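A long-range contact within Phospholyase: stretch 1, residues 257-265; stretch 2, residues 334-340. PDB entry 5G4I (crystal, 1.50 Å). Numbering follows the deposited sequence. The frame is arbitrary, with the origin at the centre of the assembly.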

ATOM      1  N   PHE A 257      17.195   8.946  -1.730  1.00  9.51           N
ATOM      2  CA  PHE A 257      18.108   8.188  -0.827  1.00  9.48           C
ATOM      3  C   PHE A 257      19.551   8.218  -1.345  1.00  9.27           C
ATOM      4  O   PHE A 257      20.363   7.280  -1.148  1.00 10.07           O
ATOM      5  CB  PHE A 257      17.603   6.815  -0.454  1.00 10.59           C
ATOM      6  CG  PHE A 257      16.338   6.867   0.403  1.00 10.33           C
ATOM      7  CD1 PHE A 257      15.029   7.060  -0.173  1.00  9.91           C
ATOM      8  CD2 PHE A 257      16.432   6.830   1.797  1.00 10.82           C
ATOM      9  CE1 PHE A 257      13.924   7.236   0.661  1.00 11.76           C
ATOM     10  CE2 PHE A 257      15.314   7.007   2.612  1.00 11.55           C
ATOM     11  CZ  PHE A 257      14.070   7.222   2.022  1.00 11.89           C
ATOM     12  N   GLY A 258      19.960   9.318  -1.978  1.00  8.57           N
ATOM     13  CA  GLY A 258      21.372   9.500  -2.404  1.00  9.81           C
ATOM     14  C   GLY A 258      21.817   8.777  -3.622  1.00  8.80           C
ATOM     15  O   GLY A 258      23.009   8.856  -4.066  1.00 10.39           O
ATOM     16  N   ARG A 259      20.852   8.245  -4.378  1.00 10.04           N
ATOM     17  CA  ARG A 259      21.121   7.595  -5.705  1.00 11.21           C
ATOM     18  C   ARG A 259      21.921   8.462  -6.676  1.00 11.36           C
ATOM     19  O   ARG A 259      22.765   7.952  -7.423  1.00 10.63           O
ATOM     20  CB  ARG A 259      19.802   7.168  -6.317  1.00 11.69           C
ATOM     21  CG  ARG A 259      19.802   6.650  -7.790  1.00 13.05           C
ATOM     22  CD  ARG A 259      20.552   5.362  -7.937  1.00 12.50           C
ATOM     23  NE  ARG A 259      20.078   4.293  -7.075  1.00 12.35           N
ATOM     24  CZ  ARG A 259      20.668   3.075  -7.096  1.00 12.12           C
ATOM     25  NH1 ARG A 259      21.750   2.892  -7.849  1.00 12.00           N
ATOM     26  NH2 ARG A 259      20.305   2.125  -6.234  1.00 12.82           N
ATOM     27  N   THR A 260      21.614   9.751  -6.722  1.00  9.46           N
ATOM     28  CA  THR A 260      22.285  10.675  -7.661  1.00 11.25           C
ATOM     29  C   THR A 260      23.676  11.121  -7.177  1.00 11.65           C
ATOM     30  O   THR A 260      24.386  11.757  -8.001  1.00 11.65           O
ATOM     31  CB  THR A 260      21.473  12.000  -7.913  1.00 11.78           C
ATOM     32  OG1 THR A 260      21.410  12.769  -6.741  1.00 12.13           O
ATOM     33  CG2 THR A 260      20.044  11.729  -8.457  1.00 13.26           C
ATOM     34  N   GLY A 261      24.077  10.800  -5.941  1.00 10.58           N
ATOM     35  CA  GLY A 261      25.443  11.166  -5.428  1.00 11.60           C
ATOM     36  C   GLY A 261      25.546  12.641  -4.995  1.00 10.87           C
ATOM     37  O   GLY A 261      26.095  12.886  -3.896  1.00 13.78           O
ATOM     38  N   SER A 262      25.021  13.593  -5.808  1.00 12.59           N
ATOM     39  CA  SER A 262      25.225  15.005  -5.562  1.00 14.11           C
ATOM     40  C   SER A 262      24.291  15.617  -4.564  1.00 18.03           C
ATOM     41  O   SER A 262      24.478  16.792  -4.201  1.00 17.89           O
ATOM     42  CB  SER A 262      25.200  15.760  -6.889  1.00 16.37           C
ATOM     43  OG  SER A 262      24.022  15.523  -7.653  1.00 18.04           O
ATOM     44  N   GLY A 263      23.248  14.878  -4.150  1.00 15.53           N
ATOM     45  CA  GLY A 263      22.309  15.324  -3.087  1.00 17.98           C
ATOM     46  C   GLY A 263      21.489  14.103  -2.589  1.00 12.17           C
ATOM     47  O   GLY A 263      21.450  13.096  -3.330  1.00 12.30           O
ATOM     48  N   MET A 264      20.835  14.220  -1.444  1.00 10.14           N
ATOM     49  CA  MET A 264      19.950  13.167  -0.983  1.00  9.76           C
ATOM     50  C   MET A 264      18.774  12.949  -1.945  1.00 10.07           C
ATOM     51  O   MET A 264      18.351  11.760  -2.199  1.00  8.89           O
ATOM     52  CB  MET A 264      19.445  13.455   0.442  1.00 11.87           C
ATOM     53  CG  MET A 264      18.792  12.280   1.031  1.00 15.39           C
ATOM     54  SD  MET A 264      19.970  10.852   1.453  1.00 16.24           S
ATOM     55  CE  MET A 264      18.739  10.117   2.543  1.00 20.93           C
ATOM     56  N   TRP A 265      18.252  14.031  -2.544  1.00  9.40           N
ATOM     57  CA  TRP A 265      17.004  13.995  -3.341  1.00  9.00           C
ATOM     58  C   TRP A 265      17.295  14.507  -4.727  1.00  9.60           C
ATOM     59  O   TRP A 265      18.037  15.503  -4.913  1.00 10.08           O
ATOM     60  CB  TRP A 265      15.904  14.863  -2.660  1.00  9.44           C
ATOM     61  CG  TRP A 265      15.716  14.442  -1.178  1.00  9.19           C
ATOM     62  CD1 TRP A 265      16.101  15.147  -0.071  1.00  9.13           C
ATOM     63  CD2 TRP A 265      15.336  13.166  -0.672  1.00  9.38           C
ATOM     64  NE1 TRP A 265      15.933  14.450   1.079  1.00 10.09           N
ATOM     65  CE2 TRP A 265      15.479  13.185   0.717  1.00  9.23           C
ATOM     66  CE3 TRP A 265      14.833  11.979  -1.300  1.00 10.13           C
ATOM     67  CZ2 TRP A 265      15.172  12.068   1.532  1.00 10.77           C
ATOM     68  CZ3 TRP A 265      14.512  10.900  -0.484  1.00  9.51           C
ATOM     69  CH2 TRP A 265      14.701  10.933   0.899  1.00 10.64           C
ATOM     70  N   LEU A 334      27.782   6.094   1.989  1.00 10.02           N
ATOM     71  CA  LEU A 334      27.404   5.631   0.652  1.00 11.26           C
ATOM     72  C   LEU A 334      27.056   6.712  -0.357  1.00 11.18           C
ATOM     73  O   LEU A 334      27.332   6.563  -1.548  1.00 11.66           O
ATOM     74  CB  LEU A 334      26.270   4.568   0.712  1.00 11.17           C
ATOM     75  CG  LEU A 334      26.472   3.330   1.542  1.00 12.55           C
ATOM     76  CD1 LEU A 334      25.262   2.407   1.460  1.00 11.26           C
ATOM     77  CD2 LEU A 334      27.767   2.598   1.108  1.00 12.24           C
ATOM     78  N   MET A 335      26.411   7.814   0.087  1.00 11.31           N
ATOM     79  CA  MET A 335      26.042   8.914  -0.839  1.00 11.38           C
ATOM     80  C   MET A 335      27.344   9.547  -1.464  1.00 12.14           C
ATOM     81  O   MET A 335      27.423   9.759  -2.712  1.00 11.26           O
ATOM     82  CB  MET A 335      25.102   9.962  -0.191  1.00 11.59           C
ATOM     83  CG  MET A 335      24.754  11.058  -1.134  1.00 11.03           C
ATOM     84  SD  MET A 335      23.595  12.252  -0.399  1.00 14.63           S
ATOM     85  CE  MET A 335      24.174  13.768  -0.933  1.00 21.24           C
ATOM     86  N   ALA A 336      28.318   9.924  -0.571  1.00 11.06           N
ATOM     87  CA  ALA A 336      29.547  10.507  -1.086  1.00 12.10           C
ATOM     88  C   ALA A 336      30.307   9.557  -2.009  1.00 11.44           C
ATOM     89  O   ALA A 336      30.878   9.983  -3.050  1.00 12.51           O
ATOM     90  CB  ALA A 336      30.415  11.001   0.060  1.00 11.62           C
ATOM     91  N   LYS A 337      30.325   8.264  -1.635  1.00 11.77           N
ATOM     92  CA  LYS A 337      31.012   7.248  -2.465  1.00 12.42           C
ATOM     93  C   LYS A 337      30.330   7.177  -3.827  1.00 13.50           C
ATOM     94  O   LYS A 337      30.998   7.032  -4.868  1.00 12.66           O
ATOM     95  CB  LYS A 337      31.014   5.889  -1.764  1.00 13.59           C
ATOM     96  CG  LYS A 337      31.992   5.737  -0.559  1.00 13.83           C
ATOM     97  CD  LYS A 337      31.815   4.426   0.170  1.00 17.50           C
ATOM     98  CE  LYS A 337      32.840   4.301   1.312  1.00 18.66           C
ATOM     99  NZ  LYS A 337      32.459   3.123   2.154  1.00 19.87           N
ATOM    100  N   ALA A 338      28.981   7.212  -3.881  1.00 12.07           N
ATOM    101  CA  ALA A 338      28.238   7.147  -5.163  1.00 12.60           C
ATOM    102  C   ALA A 338      28.572   8.403  -6.041  1.00 11.89           C
ATOM    103  O   ALA A 338      28.615   8.321  -7.277  1.00 12.62           O
ATOM    104  CB  ALA A 338      26.713   7.068  -4.897  1.00 12.13           C
ATOM    105  N   ASP A 339      28.723   9.596  -5.427  1.00 11.47           N
ATOM    106  CA  ASP A 339      29.083  10.780  -6.175  1.00 12.72           C
ATOM    107  C   ASP A 339      30.461  10.596  -6.864  1.00 12.16           C
ATOM    108  O   ASP A 339      30.603  10.812  -8.092  1.00 12.45           O
ATOM    109  CB  ASP A 339      29.152  11.993  -5.229  1.00 13.22           C
ATOM    110  CG  ASP A 339      29.279  13.276  -5.924  1.00 17.31           C
ATOM    111  OD1 ASP A 339      28.513  13.715  -6.823  1.00 16.22           O
ATOM    112  OD2 ASP A 339      30.279  13.994  -5.557  1.00 26.63           O
ATOM    113  N   GLN A 340      31.470  10.133  -6.092  1.00 12.47           N
ATOM    114  CA  GLN A 340      32.815   9.958  -6.648  1.00 13.62           C
ATOM    115  C   GLN A 340      32.855   8.831  -7.708  1.00 12.45           C
ATOM    116  O   GLN A 340      33.462   9.001  -8.787  1.00 13.34           O
ATOM    117  CB  GLN A 340      33.784   9.676  -5.506  1.00 15.48           C
ATOM    118  CG  GLN A 340      35.211   9.466  -5.987  1.00 20.15           C
TER
HETATM  119  O   HOH W   1      26.854  12.882  -8.779  1.00 15.33           O

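Helices can pack against irregular loops without a single direct hydrogen bond between them, relying on close backbone approach where side chains are absent. The contact between residues 257-265 and the helix at 334-340 of this phospholyase is a compact example. Although any touching pair is at least 71 positions apart in sequence, the two stretches bury 310 Å² between them, both sides summed, and no direct hydrogen bond crosses the interface.

The loop first has to hold its own shape. A type I beta turn runs from Gly-258 to Gly-261 and is closed by the hydrogen bond from Gly-261 N to Gly-258 O, 2.9 Å. A second bond, from Gly-258 N to Met-264 O, also 2.9 Å, ties the start of the turn to the backbone that follows it. The partner is regular helix, with Ala-338 N bonded to Leu-334 O at 2.9 Å and Asp-339 N to Met-335 O at 3.0 Å. These bonds fix the shapes of the two segments, which then meet largely through van der Waals packing.

Glycine makes the closest backbone approach possible. The CA atoms of Gly-261 and Asp-339 lie only 3.7 Å apart, and an ideal CB on Gly-261 would point toward the helix and fall 2.6 Å from Asp-339 CA, a clash. Gly-258 is a milder case: its CA is 5.0 Å from Met-335 CA, and an ideal CB would sit a tight 3.1 Å from Met-335 CB. Both residues have positive phi, which by itself favours glycine, so backbone conformation and lack of space point to the same residue type. Ala-338 fits the same economy from the helix side. Its CB points toward the loop and comes within 4.2 Å of Gly-258 O, filling the space with a single methyl group.

Apolar packing is dominated by Met-335, which has 102 Å² covered by the loop, the largest share of any residue here. Its CA-to-CB bond points sideways, but chi1 and chi2, both t (180° and 178°), extend the chain so that its end comes nearer the loop. Along the way CG lies 3.9 Å from Gly-258 CA and 3.6 Å from Gly-261 O; at the tip, CE reaches 3.2 Å from Gly-263 C and 3.4 Å from Met-264 N. Long, flexible and unbranched, methionine suits a path along uneven backbone. The buried Met-264 contributes from the loop, its SD 4.3 Å from Met-335 SD.

The polar link is indirect. Water 1 donates to Thr-260 O at 2.8 Å and to Asp-339 OD1 at 2.7 Å, bridging a turn carbonyl and a helix carboxylate, two acceptors, which the water links by donating to each. Asp-339 OD2 is hydrogen-bonded elsewhere in the structure, so both carboxylate oxygens are engaged. The same residue also packs directly, with CB 3.5 Å from Gly-261 O.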